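Local coordinates for protein putative alpha-galactosidase (Bacteroides fragilis, PDB 4NZJ) that probably hydrolyses terminal, non-reducing alpha-D-galactose residues of alpha-D-galactosides, as a glycosyl hydrolase of family 27, at residues Phe144-Glu149 with Gly193-Ser198; Arg390-Ser395 with Trp404-Ala409; Arg39-Ser44 with Leu75-Ala80; Gly22-Thr27 with Asn246-Tyr251. One frame throughout, in Å; residues are numbered along the deposited sequence.

Contact 1: residues Phe144-Glu149 with Gly193-Ser198; sequences FWQLPE and GGVCGS
Phe144 and Gln146 grip Val195 between two loops that follow neighbouring strands, 138-140 and 180-186, of the TIM barrel, a fold whose active site forms at the C-terminal ends of its strands. The Phe144 side chain crosses that of Val195 at about a right angle, its CD2 meeting methyl CG1 at 3.8 Å. The far end of the ring reaches back to the start of the second segment, where CZ lies 3.3 Å from Gly193 O and about as close to Gly193 CA.

Gln146 serves the other methyl. With CG lodged between the backbone N and the carbonyl carbon (chi1 71°) and the chain bent at chi2, its amide folds across Val195, and OE1 comes within 3.5 Å of CG2. The two branches of one valine are thus packed by two different side chains, one aromatic and one amide.

Outside residues extend the join: Lys190 pairs with Glu149 OE2 and also bonds Pro148 O, while Asp143 accepts from Gly193 N. Cys192, immediately before Gly193, is tied by a disulfide to Cys222. Backbone and amide bonds finish the contact. Cys196 N donates to Leu147 O over 3.2 Å, and Gln146 NE2 donates to Cys196 O at 3.0 Å in a rather bent bond (141° at the hydrogen), the carbonyl oxygen standing 26° out of the amide plane.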
loop_
_atom_site.group_PDB
_atom_site.type_symbol
_atom_site.label_atom_id
_atom_site.label_comp_id
_atom_site.label_asym_id
_atom_site.label_seq_id
_atom_site.Cartn_x
_atom_site.Cartn_y
_atom_site.Cartn_z
ATOM N N PHE A 144 -18.129 10.312 4.573
ATOM C CA PHE A 144 -19.269 10.275 5.511
ATOM C C PHE A 144 -18.923 10.054 6.995
ATOM O O PHE A 144 -19.815 9.727 7.783
ATOM C CB PHE A 144 -20.332 9.239 5.105
ATOM C CG PHE A 144 -21.005 9.513 3.790
ATOM C CD1 PHE A 144 -20.490 8.989 2.614
ATOM C CD2 PHE A 144 -22.184 10.239 3.739
ATOM C CE1 PHE A 144 -21.129 9.203 1.407
ATOM C CE2 PHE A 144 -22.825 10.464 2.533
ATOM C CZ PHE A 144 -22.295 9.948 1.369
ATOM N N TRP A 145 -17.666 10.244 7.390
ATOM C CA TRP A 145 -17.338 10.317 8.823
ATOM C C TRP A 145 -17.825 11.649 9.416
ATOM O O TRP A 145 -18.021 11.767 10.629
ATOM C CB TRP A 145 -15.833 10.146 9.063
ATOM C CG TRP A 145 -15.012 11.222 8.447
ATOM C CD1 TRP A 145 -14.431 11.209 7.213
ATOM C CD2 TRP A 145 -14.684 12.487 9.033
ATOM N NE1 TRP A 145 -13.769 12.399 6.988
ATOM C CE2 TRP A 145 -13.912 13.197 8.092
ATOM C CE3 TRP A 145 -14.987 13.094 10.259
ATOM C CZ2 TRP A 145 -13.426 14.480 8.344
ATOM C CZ3 TRP A 145 -14.500 14.366 10.507
ATOM C CH2 TRP A 145 -13.730 15.046 9.553
ATOM N N GLN A 146 -17.994 12.639 8.545
ATOM C CA GLN A 146 -18.401 13.992 8.922
ATOM C C GLN A 146 -19.842 14.284 8.519
ATOM O O GLN A 146 -20.410 13.595 7.660
ATOM C CB GLN A 146 -17.460 15.025 8.284
ATOM C CG GLN A 146 -17.592 15.214 6.769
ATOM C CD GLN A 146 -16.778 14.213 5.957
ATOM O OE1 GLN A 146 -16.993 12.996 6.042
ATOM N NE2 GLN A 146 -15.838 14.721 5.156
ATOM N N LEU A 147 -20.418 15.321 9.121
ATOM C CA LEU A 147 -21.781 15.740 8.822
ATOM C C LEU A 147 -21.817 16.573 7.534
ATOM O O LEU A 147 -20.777 17.036 7.059
ATOM C CB LEU A 147 -22.370 16.533 9.993
ATOM C CG LEU A 147 -22.498 15.767 11.313
ATOM C CD1 LEU A 147 -23.123 16.657 12.376
ATOM C CD2 LEU A 147 -23.309 14.489 11.148
ATOM N N PRO A 148 -23.017 16.750 6.958
ATOM C CA PRO A 148 -23.135 17.483 5.694
ATOM C C PRO A 148 -22.588 18.911 5.709
ATOM O O PRO A 148 -21.976 19.336 4.730
ATOM C CB PRO A 148 -24.641 17.502 5.438
ATOM C CG PRO A 148 -25.149 16.284 6.120
ATOM C CD PRO A 148 -24.288 16.104 7.336
ATOM N N GLU A 149 -22.806 19.634 6.801
ATOM C CA GLU A 149 -22.434 21.044 6.867
ATOM C C GLU A 149 -21.301 21.278 7.856
ATOM O O GLU A 149 -21.202 20.608 8.890
ATOM C CB GLU A 149 -23.637 21.901 7.265
ATOM C CG GLU A 149 -24.845 21.771 6.348
ATOM C CD GLU A 149 -24.545 22.147 4.905
ATOM O OE1 GLU A 149 -23.761 23.091 4.672
ATOM O OE2 GLU A 149 -25.097 21.494 3.997
ATOM N N GLY A 193 -19.740 12.189 -1.768
ATOM C CA GLY A 193 -20.994 11.754 -1.152
ATOM C C GLY A 193 -21.944 12.864 -0.736
ATOM O O GLY A 193 -23.106 12.606 -0.409
ATOM N N GLY A 194 -21.452 14.099 -0.724
ATOM C CA GLY A 194 -22.281 15.259 -0.425
ATOM C C GLY A 194 -22.216 15.725 1.024
ATOM O O GLY A 194 -23.122 16.416 1.487
ATOM N N VAL A 195 -21.155 15.355 1.743
ATOM C CA VAL A 195 -20.929 15.887 3.100
ATOM C C VAL A 195 -19.805 16.929 3.045
ATOM O O VAL A 195 -19.287 17.224 1.972
ATOM C CB VAL A 195 -20.687 14.775 4.149
ATOM C CG1 VAL A 195 -21.969 13.973 4.354
ATOM C CG2 VAL A 195 -19.540 13.865 3.745
ATOM N N CYS A 196 -19.438 17.513 4.182
ATOM C CA CYS A 196 -18.600 18.714 4.150
ATOM C C CYS A 196 -17.164 18.416 3.708
ATOM O O CYS A 196 -16.531 17.497 4.223
ATOM C CB CYS A 196 -18.582 19.387 5.516
ATOM S SG CYS A 196 -17.974 21.082 5.418
ATOM N N GLY A 197 -16.667 19.204 2.751
ATOM C CA GLY A 197 -15.263 19.140 2.326
ATOM C C GLY A 197 -14.439 20.289 2.903
ATOM O O GLY A 197 -14.940 21.074 3.708
ATOM N N SER A 198 -13.192 20.413 2.450
ATOM C CA SER A 198 -12.205 21.292 3.092
ATOM C C SER A 198 -11.814 22.553 2.312
ATOM O O SER A 198 -10.995 23.340 2.794
ATOM C CB SER A 198 -10.929 20.501 3.377
ATOM O OG SER A 198 -11.152 19.488 4.344
#

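Contact 2: residues Arg390-Ser395 with Trp404-Ala409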
loop_
_atom_site.group_PDB
_atom_site.type_symbol
_atom_site.label_atom_id
_atom_site.label_comp_id
_atom_site.label_asym_id
_atom_site.label_seq_id
_atom_site.Cartn_x
_atom_site.Cartn_y
_atom_site.Cartn_z
ATOM N N ARG A 390 11.343 0.854 -7.545
ATOM C CA ARG A 390 11.078 0.949 -8.977
ATOM C C ARG A 390 9.724 0.324 -9.308
ATOM O O ARG A 390 9.432 -0.803 -8.903
ATOM C CB ARG A 390 12.181 0.256 -9.782
ATOM C CG ARG A 390 13.561 0.879 -9.642
ATOM C CD ARG A 390 13.835 1.950 -10.691
ATOM N NE ARG A 390 15.247 1.976 -11.074
ATOM C CZ ARG A 390 16.183 2.698 -10.462
ATOM N NH1 ARG A 390 15.870 3.476 -9.435
ATOM N NH2 ARG A 390 17.437 2.644 -10.885
ATOM N N GLN A 391 8.893 1.059 -10.038
ATOM C CA GLN A 391 7.678 0.503 -10.602
ATOM C C GLN A 391 8.086 -0.340 -11.805
ATOM O O GLN A 391 8.785 0.143 -12.689
ATOM C CB GLN A 391 6.717 1.616 -11.028
ATOM C CG GLN A 391 5.525 1.145 -11.838
ATOM C CD GLN A 391 4.428 2.191 -11.933
ATOM O OE1 GLN A 391 4.188 2.943 -10.984
ATOM N NE2 GLN A 391 3.756 2.240 -13.077
ATOM N N ALA A 392 7.663 -1.598 -11.831
ATOM C CA ALA A 392 8.000 -2.480 -12.953
ATOM C C ALA A 392 7.589 -1.871 -14.287
ATOM O O ALA A 392 6.525 -1.260 -14.396
ATOM C CB ALA A 392 7.327 -3.826 -12.793
ATOM N N GLU A 393 8.437 -2.054 -15.289
ATOM C CA GLU A 393 8.105 -1.708 -16.660
ATOM C C GLU A 393 7.476 -2.919 -17.316
ATOM O O GLU A 393 7.896 -4.053 -17.062
ATOM C CB GLU A 393 9.360 -1.324 -17.432
ATOM C CG GLU A 393 9.951 0.020 -17.040
ATOM C CD GLU A 393 11.274 0.282 -17.733
ATOM O OE1 GLU A 393 12.288 -0.316 -17.322
ATOM O OE2 GLU A 393 11.304 1.087 -18.688
ATOM N N ARG A 394 6.480 -2.686 -18.165
ATOM C CA ARG A 394 5.944 -3.754 -18.993
ATOM C C ARG A 394 6.783 -3.778 -20.261
ATOM O O ARG A 394 6.498 -3.075 -21.238
ATOM C CB ARG A 394 4.459 -3.552 -19.287
ATOM C CG ARG A 394 3.857 -4.704 -20.082
ATOM C CD ARG A 394 2.373 -4.522 -20.312
ATOM N NE ARG A 394 2.092 -3.329 -21.102
ATOM C CZ ARG A 394 0.876 -2.822 -21.311
ATOM N NH1 ARG A 394 -0.193 -3.395 -20.780
ATOM N NH2 ARG A 394 0.730 -1.736 -22.050
ATOM N N SER A 395 7.843 -4.581 -20.221
ATOM C CA SER A 395 8.831 -4.632 -21.293
ATOM C C SER A 395 8.271 -5.223 -22.578
ATOM O O SER A 395 8.698 -4.848 -23.678
ATOM C CB SER A 395 10.048 -5.440 -20.846
ATOM O OG SER A 395 10.631 -4.859 -19.693
ATOM N N TRP A 404 6.702 -8.231 -17.343
ATOM C CA TRP A 404 6.986 -7.048 -16.535
ATOM C C TRP A 404 8.313 -7.259 -15.827
ATOM O O TRP A 404 8.606 -8.365 -15.380
ATOM C CB TRP A 404 5.900 -6.832 -15.490
ATOM C CG TRP A 404 4.549 -6.490 -16.017
ATOM C CD1 TRP A 404 3.653 -7.338 -16.598
ATOM C CD2 TRP A 404 3.909 -5.212 -15.953
ATOM N NE1 TRP A 404 2.501 -6.659 -16.926
ATOM C CE2 TRP A 404 2.630 -5.355 -16.533
ATOM C CE3 TRP A 404 4.297 -3.959 -15.471
ATOM C CZ2 TRP A 404 1.735 -4.285 -16.649
ATOM C CZ3 TRP A 404 3.403 -2.894 -15.582
ATOM C CH2 TRP A 404 2.139 -3.068 -16.167
ATOM N N VAL A 405 9.103 -6.197 -15.700
ATOM C CA VAL A 405 10.454 -6.298 -15.153
ATOM C C VAL A 405 10.690 -5.197 -14.129
ATOM O O VAL A 405 10.491 -4.016 -14.423
ATOM C CB VAL A 405 11.508 -6.186 -16.265
ATOM C CG1 VAL A 405 12.910 -6.353 -15.697
ATOM C CG2 VAL A 405 11.239 -7.222 -17.344
ATOM N N LYS A 406 11.125 -5.596 -12.935
ATOM C CA LYS A 406 11.356 -4.675 -11.821
ATOM C C LYS A 406 12.781 -4.854 -11.287
ATOM O O LYS A 406 13.074 -5.859 -10.639
ATOM C CB LYS A 406 10.343 -4.955 -10.705
ATOM C CG LYS A 406 10.265 -3.916 -9.582
ATOM C CD LYS A 406 9.493 -4.498 -8.405
ATOM C CE LYS A 406 8.889 -3.459 -7.469
ATOM N NZ LYS A 406 9.875 -2.504 -6.903
ATOM N N PRO A 407 13.669 -3.881 -11.542
ATOM C CA PRO A 407 14.990 -3.928 -10.912
ATOM C C PRO A 407 14.872 -3.820 -9.394
ATOM O O PRO A 407 14.005 -3.101 -8.906
ATOM C CB PRO A 407 15.707 -2.699 -11.495
ATOM C CG PRO A 407 14.935 -2.341 -12.721
ATOM C CD PRO A 407 13.518 -2.704 -12.413
ATOM N N LEU A 408 15.714 -4.551 -8.668
ATOM C CA LEU A 408 15.697 -4.575 -7.201
ATOM C C LEU A 408 16.973 -3.954 -6.636
ATOM O O LEU A 408 17.980 -3.845 -7.334
ATOM C CB LEU A 408 15.548 -6.012 -6.694
ATOM C CG LEU A 408 14.341 -6.796 -7.221
ATOM C CD1 LEU A 408 14.410 -8.246 -6.768
ATOM C CD2 LEU A 408 13.036 -6.162 -6.765
ATOM N N ALA A 409 16.935 -3.555 -5.368
ATOM C CA ALA A 409 18.053 -2.829 -4.757
ATOM C C ALA A 409 19.353 -3.635 -4.750
ATOM O O ALA A 409 20.442 -3.066 -4.887
ATOM C CB ALA A 409 17.699 -2.403 -3.344
HETATM O O HOH W 1 12.627 -2.015 -6.780
HETATM O O HOH W 2 12.507 -2.512 -15.727
#
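Arg394 leaves its backbone with CG anti to N (chi1 -176°), while Trp404 turns its CG beside its own N (chi1 -66°), and these torsions lay the arginine's aliphatic part along a face of the indole. The pair sits in a beta hairpin of strands 393-397 and 401-407, at the edge of a sheet in the C-terminal beta-sandwich domain. Arg394 CB stands 3.6 Å from the centroid of the six-membered ring, nearly on the ring normal, which makes a clear CH-pi contact. CG then passes CE2, and CD comes down 3.7 Å from CZ2. Beyond CD the chain bends, and the guanidinium goes on to a salt bridge with Glu301; the indole NE1 bonds Asp402.

At the ring's edge, near its plane, lies Ala392 O, with the alanine methyl close to CE3. Helix 341-353 of the barrel domain backs this side, its Met353 touching Ala392, Trp404 and Lys406, so the hairpin is seated on the neighbouring domain.

The backbones are tied by the antiparallel hydrogen-bonded pair Glu393 and Val405, with Val405 N donating to Glu393 O at 2.8 Å. Val405 O is shared: Glu393 N and a water that also donates to Glu393 OE1 both bind it, while the CA of Ala392 approaches closely.

Where the strand pairing has ended, Lys406 takes over as fastener. Its chain runs out extended and bends only at chi4, bringing NZ 2.7 Å from Arg390 O; a second water accepts from NZ and from Arg390 N and donates to Pro407 O at 2.8 Å.

Contact 3: residues Arg39-Ser44 with Leu75-Ala80; sequences RPMQWS and LKAENA
Gln42 and Ser44 pair with Glu78 and Lys76 in antiparallel register, joining edge strand 42-46 to strand 69-79 in the mixed sheet of the N-terminal Ig-like domain. Both are hydrogen-bonded pairs, so four backbone bonds of similar length tie the strands; Glu78 N to Gln42 O, 2.8 Å, is one of them. Between them, at the non-hydrogen-bonded pair of Trp43 and Ala77, CA-H groups point at carbonyls instead, with Trp43 CA 3.3 Å from Lys76 O.

Apolar packing occupies the face bearing Trp43 and Ala77. The alanine CB lies 3.9 Å from Trp43 CD1 and, in the conformer described, 4.0 Å from the selenium of Met41, a selenomethionine. Met41 CG in turn rests over one face of the indole, toward its rim. Thr35 of strand 28-36, which touches Met41 and Ala77, accepts the indole N-H, linking this face to the facing sheet.

Polar groups hold the other face. Glu78 has two conformers, so its side-chain contacts are less certain; in one it lies beside Gln42, pointing the same way. A water bonds Ser44 OG at 2.9 Å and lies near Glu78 OE1. In that conformer Lys76 NZ forms a salt bridge with Glu78 OE2 at 3.1 Å, approaching from above the carboxylate plane.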
loop_
_atom_site.group_PDB
_atom_site.type_symbol
_atom_site.label_atom_id
_atom_site.label_comp_id
_atom_site.label_asym_id
_atom_site.label_seq_id
_atom_site.Cartn_x
_atom_site.Cartn_y
_atom_site.Cartn_z
ATOM N N ARG A 39 3.891 -17.638 18.234
ATOM C CA ARG A 39 3.880 -16.826 19.446
ATOM C C ARG A 39 3.952 -17.745 20.669
ATOM O O ARG A 39 3.615 -18.926 20.569
ATOM C CB ARG A 39 2.619 -15.954 19.489
ATOM C CG ARG A 39 2.806 -14.553 18.923
ATOM C CD ARG A 39 3.219 -14.534 17.454
ATOM N NE ARG A 39 3.367 -13.157 16.987
ATOM C CZ ARG A 39 3.876 -12.785 15.812
ATOM N NH1 ARG A 39 4.307 -13.681 14.932
ATOM N NH2 ARG A 39 3.950 -11.494 15.517
ATOM N N PRO A 40 4.380 -17.212 21.832
ATOM C CA PRO A 40 4.747 -15.818 22.116
ATOM C C PRO A 40 6.072 -15.377 21.488
ATOM O O PRO A 40 6.948 -16.204 21.217
ATOM C CB PRO A 40 4.830 -15.777 23.647
ATOM C CG PRO A 40 5.140 -17.172 24.043
ATOM C CD PRO A 40 4.447 -18.050 23.044
HETATM N N MSE A 41 6.188 -14.069 21.269
HETATM C CA MSE A 41 7.332 -13.475 20.574
HETATM C C MSE A 41 7.914 -12.378 21.424
HETATM O O MSE A 41 7.189 -11.682 22.130
HETATM C CB MSE A 41 6.799 -12.930 19.245
HETATM C CG MSE A 41 7.842 -12.325 18.303
HETATM SE SE MSE A 41 8.893 -13.712 17.377
HETATM C CE MSE A 41 7.551 -14.290 16.056
ATOM N N GLN A 42 9.232 -12.215 21.352
ATOM C CA GLN A 42 9.927 -11.130 22.040
ATOM C C GLN A 42 10.803 -10.385 21.039
ATOM O O GLN A 42 11.477 -11.006 20.216
ATOM C CB GLN A 42 10.784 -11.677 23.182
ATOM C CG GLN A 42 11.743 -10.661 23.785
ATOM C CD GLN A 42 12.420 -11.168 25.040
ATOM O OE1 GLN A 42 13.625 -11.412 25.048
ATOM N NE2 GLN A 42 11.645 -11.336 26.107
ATOM N N TRP A 43 10.796 -9.059 21.124
ATOM C CA TRP A 43 11.596 -8.220 20.236
ATOM C C TRP A 43 12.649 -7.433 21.006
ATOM O O TRP A 43 12.457 -7.093 22.176
ATOM C CB TRP A 43 10.703 -7.218 19.519
ATOM C CG TRP A 43 9.782 -7.785 18.494
ATOM C CD1 TRP A 43 10.020 -7.898 17.156
ATOM C CD2 TRP A 43 8.452 -8.268 18.709
ATOM N NE1 TRP A 43 8.923 -8.432 16.523
ATOM C CE2 TRP A 43 7.946 -8.671 17.453
ATOM C CE3 TRP A 43 7.639 -8.405 19.839
ATOM C CZ2 TRP A 43 6.661 -9.201 17.297
ATOM C CZ3 TRP A 43 6.362 -8.937 19.685
ATOM C CH2 TRP A 43 5.886 -9.325 18.419
ATOM N N SER A 44 13.759 -7.136 20.338
ATOM C CA SER A 44 14.773 -6.233 20.878
ATOM C C SER A 44 15.488 -5.518 19.737
ATOM O O SER A 44 15.309 -5.867 18.564
ATOM C CB SER A 44 15.772 -6.993 21.756
ATOM O OG SER A 44 16.434 -8.011 21.027
ATOM N N LEU A 75 17.340 -5.128 14.329
ATOM C CA LEU A 75 16.182 -5.678 15.024
ATOM C C LEU A 75 16.348 -7.167 15.227
ATOM O O LEU A 75 16.908 -7.857 14.379
ATOM C CB LEU A 75 14.908 -5.440 14.222
ATOM C CG LEU A 75 14.605 -4.003 13.812
ATOM C CD1 LEU A 75 13.379 -3.961 12.918
ATOM C CD2 LEU A 75 14.424 -3.131 15.043
ATOM N N LYS A 76 15.825 -7.658 16.344
ATOM C CA LYS A 76 15.857 -9.073 16.666
ATOM C C LYS A 76 14.487 -9.510 17.175
ATOM O O LYS A 76 13.889 -8.841 18.013
ATOM C CB LYS A 76 16.928 -9.342 17.723
ATOM C CG LYS A 76 17.164 -10.807 18.028
ATOM C CD LYS A 76 18.289 -10.957 19.039
ATOM C CE LYS A 76 18.584 -12.417 19.335
ATOM N NZ LYS A 76 19.443 -12.576 20.542
ATOM N N ALA A 77 13.987 -10.617 16.638
ATOM C CA ALA A 77 12.758 -11.235 17.109
ATOM C C ALA A 77 13.105 -12.644 17.539
ATOM O O ALA A 77 13.847 -13.328 16.833
ATOM C CB ALA A 77 11.719 -11.257 16.003
ATOM N N GLU A 78 12.579 -13.063 18.691
ATOM C CA GLU A 78 12.875 -14.373 19.275
ATOM C C GLU A 78 11.597 -15.078 19.714
ATOM O O GLU A 78 10.741 -14.466 20.351
ATOM C CB GLU A 78 13.760 -14.219 20.518
ATOM C CG GLU A 78 15.042 -13.428 20.329
ATOM C CD GLU A 78 15.767 -13.189 21.643
ATOM O OE1 GLU A 78 15.238 -12.442 22.497
ATOM O OE2 GLU A 78 16.867 -13.752 21.827
ATOM N N ASN A 79 11.481 -16.363 19.394
ATOM C CA ASN A 79 10.438 -17.215 19.961
ATOM C C ASN A 79 11.052 -18.560 20.379
ATOM O O ASN A 79 12.276 -18.729 20.329
ATOM C CB ASN A 79 9.243 -17.374 19.000
ATOM C CG ASN A 79 9.580 -18.158 17.742
ATOM O OD1 ASN A 79 10.585 -18.860 17.673
ATOM N ND2 ASN A 79 8.716 -18.045 16.733
ATOM N N ALA A 80 10.212 -19.506 20.786
ATOM C CA ALA A 80 10.680 -20.819 21.240
ATOM C C ALA A 80 11.487 -21.597 20.188
ATOM O O ALA A 80 12.293 -22.459 20.545
ATOM C CB ALA A 80 9.498 -21.656 21.714
HETATM O O HOH W 3 7.226 -19.075 21.428
HETATM O O HOH W 4 14.503 -10.220 20.904
#

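Contact 4: residues Gly22-Thr27 with Asn246-Tyr251; sequences GNYPST and NRSIVY
Ser248 OG receives Tyr24 N at 2.9 Å and gives its own proton to Thr27 OG1 at 2.7 Å, forming the polar centre of a join between the Ig-like domain and the TIM barrel. Thr27 OG1 donates in turn to Tyr24 O at 2.9 Å, from above the carbonyl plane. The result is a chain of three bonds that starts at Tyr24 N-H and returns to Tyr24 O.

Torsions explain the fit. Ser248 turns its OG beside the backbone N (chi1 -67°), and the oxygen tucks against the tyrosine, 3.3 Å from Tyr24 CB. Thr27 holds OG1 between its N and carbonyl carbon, which sends the methyl CG2 the other way, to 3.5 Å from Asn246 O. The tyrosine ring presents its edge to Arg247 O, and its hydroxyl reaches a water, 2.8 Å from OH, that donates to Ile249 O.

Behind this shell, a type II beta turn from Tyr24 to Thr27 brings the two residues onto the same serine, with Ser26 in the left-handed region that such a turn needs at its third position. Strand 20-23 leads into the turn, anchored through Asn23 to the backbone of Arg91 and Gly93. On the barrel side, the Arg247 side chain starts away from the turn, and its guanidinium forms a salt bridge with Asp215; Arg243 makes a cation-pi contact with the Tyr24 ring.

Because each hydroxyl in the chain both donates and accepts, the bonds probably reinforce one another, and the two that cross the contact, Tyr24 N to Ser248 OG and Ser248 OG to Thr27 OG1, are consistent with a defined placement of the turn against the barrel segment.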
loop_
_atom_site.group_PDB
_atom_site.type_symbol
_atom_site.label_atom_id
_atom_site.label_comp_id
_atom_site.label_asym_id
_atom_site.label_seq_id
_atom_site.Cartn_x
_atom_site.Cartn_y
_atom_site.Cartn_z
ATOM N N GLY A 22 10.379 6.154 6.688
ATOM C CA GLY A 22 10.619 7.585 6.744
ATOM C C GLY A 22 9.624 8.279 7.651
ATOM O O GLY A 22 8.464 7.868 7.754
ATOM N N ASN A 23 10.086 9.336 8.314
ATOM C CA ASN A 23 9.238 10.161 9.168
ATOM C C ASN A 23 9.814 11.578 9.241
ATOM O O ASN A 23 11.019 11.759 9.100
ATOM C CB ASN A 23 9.159 9.545 10.570
ATOM C CG ASN A 23 7.902 9.941 11.326
ATOM O OD1 ASN A 23 7.970 10.461 12.445
ATOM N ND2 ASN A 23 6.753 9.681 10.736
ATOM N N TYR A 24 8.957 12.579 9.442
ATOM C CA TYR A 24 9.430 13.952 9.633
ATOM C C TYR A 24 10.039 14.121 11.023
ATOM O O TYR A 24 9.575 13.501 11.986
ATOM C CB TYR A 24 8.306 14.988 9.484
ATOM C CG TYR A 24 7.559 15.019 8.164
ATOM C CD1 TYR A 24 8.154 14.619 6.974
ATOM C CD2 TYR A 24 6.253 15.498 8.110
ATOM C CE1 TYR A 24 7.461 14.668 5.773
ATOM C CE2 TYR A 24 5.552 15.549 6.919
ATOM C CZ TYR A 24 6.162 15.135 5.753
ATOM O OH TYR A 24 5.467 15.176 4.562
ATOM N N PRO A 25 11.058 14.989 11.145
ATOM C CA PRO A 25 11.589 15.287 12.478
ATOM C C PRO A 25 10.544 15.959 13.368
ATOM O O PRO A 25 9.673 16.670 12.873
ATOM C CB PRO A 25 12.760 16.239 12.192
ATOM C CG PRO A 25 12.481 16.810 10.849
ATOM C CD PRO A 25 11.751 15.752 10.090
ATOM N N SER A 26 10.623 15.712 14.675
ATOM C CA SER A 26 9.731 16.339 15.645
ATOM C C SER A 26 8.246 16.035 15.424
ATOM O O SER A 26 7.382 16.858 15.745
ATOM C CB SER A 26 9.972 17.852 15.689
ATOM O OG SER A 26 11.320 18.112 16.028
ATOM N N THR A 27 7.957 14.849 14.887
ATOM C CA THR A 27 6.595 14.342 14.800
ATOM C C THR A 27 6.549 12.947 15.413
ATOM O O THR A 27 7.582 12.274 15.496
ATOM C CB THR A 27 6.089 14.267 13.350
ATOM O OG1 THR A 27 6.797 13.247 12.637
ATOM C CG2 THR A 27 6.254 15.613 12.651
ATOM N N ASN A 246 1.903 19.291 13.292
ATOM C CA ASN A 246 2.969 18.599 14.026
ATOM C C ASN A 246 2.969 17.075 13.845
ATOM O O ASN A 246 3.476 16.344 14.694
ATOM C CB ASN A 246 2.917 18.975 15.514
ATOM C CG ASN A 246 1.624 18.543 16.200
ATOM O OD1 ASN A 246 0.731 17.957 15.587
ATOM N ND2 ASN A 246 1.526 18.839 17.493
ATOM N N ARG A 247 2.405 16.595 12.738
ATOM C CA ARG A 247 2.411 15.162 12.428
ATOM C C ARG A 247 2.989 14.894 11.047
ATOM O O ARG A 247 2.988 15.768 10.179
ATOM C CB ARG A 247 0.999 14.570 12.483
ATOM C CG ARG A 247 0.370 14.527 13.857
ATOM C CD ARG A 247 -0.878 13.662 13.854
ATOM N NE ARG A 247 -0.594 12.229 13.840
ATOM C CZ ARG A 247 -0.182 11.520 14.894
ATOM N NH1 ARG A 247 0.027 12.106 16.071
ATOM N NH2 ARG A 247 0.036 10.218 14.772
ATOM N N SER A 248 3.459 13.668 10.852
ATOM C CA SER A 248 3.813 13.176 9.525
ATOM C C SER A 248 2.560 12.602 8.884
ATOM O O SER A 248 2.215 11.440 9.113
ATOM C CB SER A 248 4.889 12.092 9.606
ATOM O OG SER A 248 6.114 12.623 10.051
ATOM N N ILE A 249 1.867 13.419 8.096
ATOM C CA ILE A 249 0.625 12.988 7.457
ATOM C C ILE A 249 0.846 12.673 5.977
ATOM O O ILE A 249 1.213 13.550 5.179
ATOM C CB ILE A 249 -0.503 14.027 7.622
ATOM C CG1 ILE A 249 -0.700 14.350 9.110
ATOM C CG2 ILE A 249 -1.797 13.498 7.012
ATOM C CD1 ILE A 249 -1.808 15.341 9.407
ATOM N N VAL A 250 0.637 11.412 5.623
ATOM C CA VAL A 250 0.704 10.975 4.237
ATOM C C VAL A 250 -0.423 11.638 3.453
ATOM O O VAL A 250 -1.556 11.718 3.923
ATOM C CB VAL A 250 0.592 9.442 4.136
ATOM C CG1 VAL A 250 0.374 8.987 2.697
ATOM C CG2 VAL A 250 1.836 8.796 4.735
ATOM N N TYR A 251 -0.108 12.077 2.242
ATOM C CA TYR A 251 -1.023 12.845 1.418
ATOM C C TYR A 251 -1.341 12.053 0.151
ATOM O O TYR A 251 -0.489 11.896 -0.726
ATOM C CB TYR A 251 -0.376 14.188 1.089
ATOM C CG TYR A 251 -1.257 15.240 0.457
ATOM C CD1 TYR A 251 -2.650 15.200 0.555
ATOM C CD2 TYR A 251 -0.677 16.320 -0.199
ATOM C CE1 TYR A 251 -3.430 16.197 -0.020
ATOM C CE2 TYR A 251 -1.444 17.315 -0.769
ATOM C CZ TYR A 251 -2.818 17.251 -0.674
ATOM O OH TYR A 251 -3.574 18.255 -1.243
HETATM O O HOH W 5 2.734 15.749 4.614
#

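How the contacts relate
The four contacts sample a three-domain enzyme: contact 3 lies within the Ig-like domain, contact 4 joins that domain to the barrel, contact 1 lies within the barrel, and contact 2 belongs to the C-terminal domain. Contacts 1 and 4 mark opposite ends of barrel strands, one following strands 138-140 and 180-186, the other leading into strand 250-254; their nearest atoms are about 9 Å apart. Contacts 3 and 4 reach the same Ig-like sheet, with nearest atoms about 12 Å apart. Contacts 1 and 2 sit on opposite sides of the chain's centre, about 40 Å between centres. A bound glycerol, probably from the crystallisation liquor, lies about 4 Å from Gly193 and may mark a pocket beside contact 1.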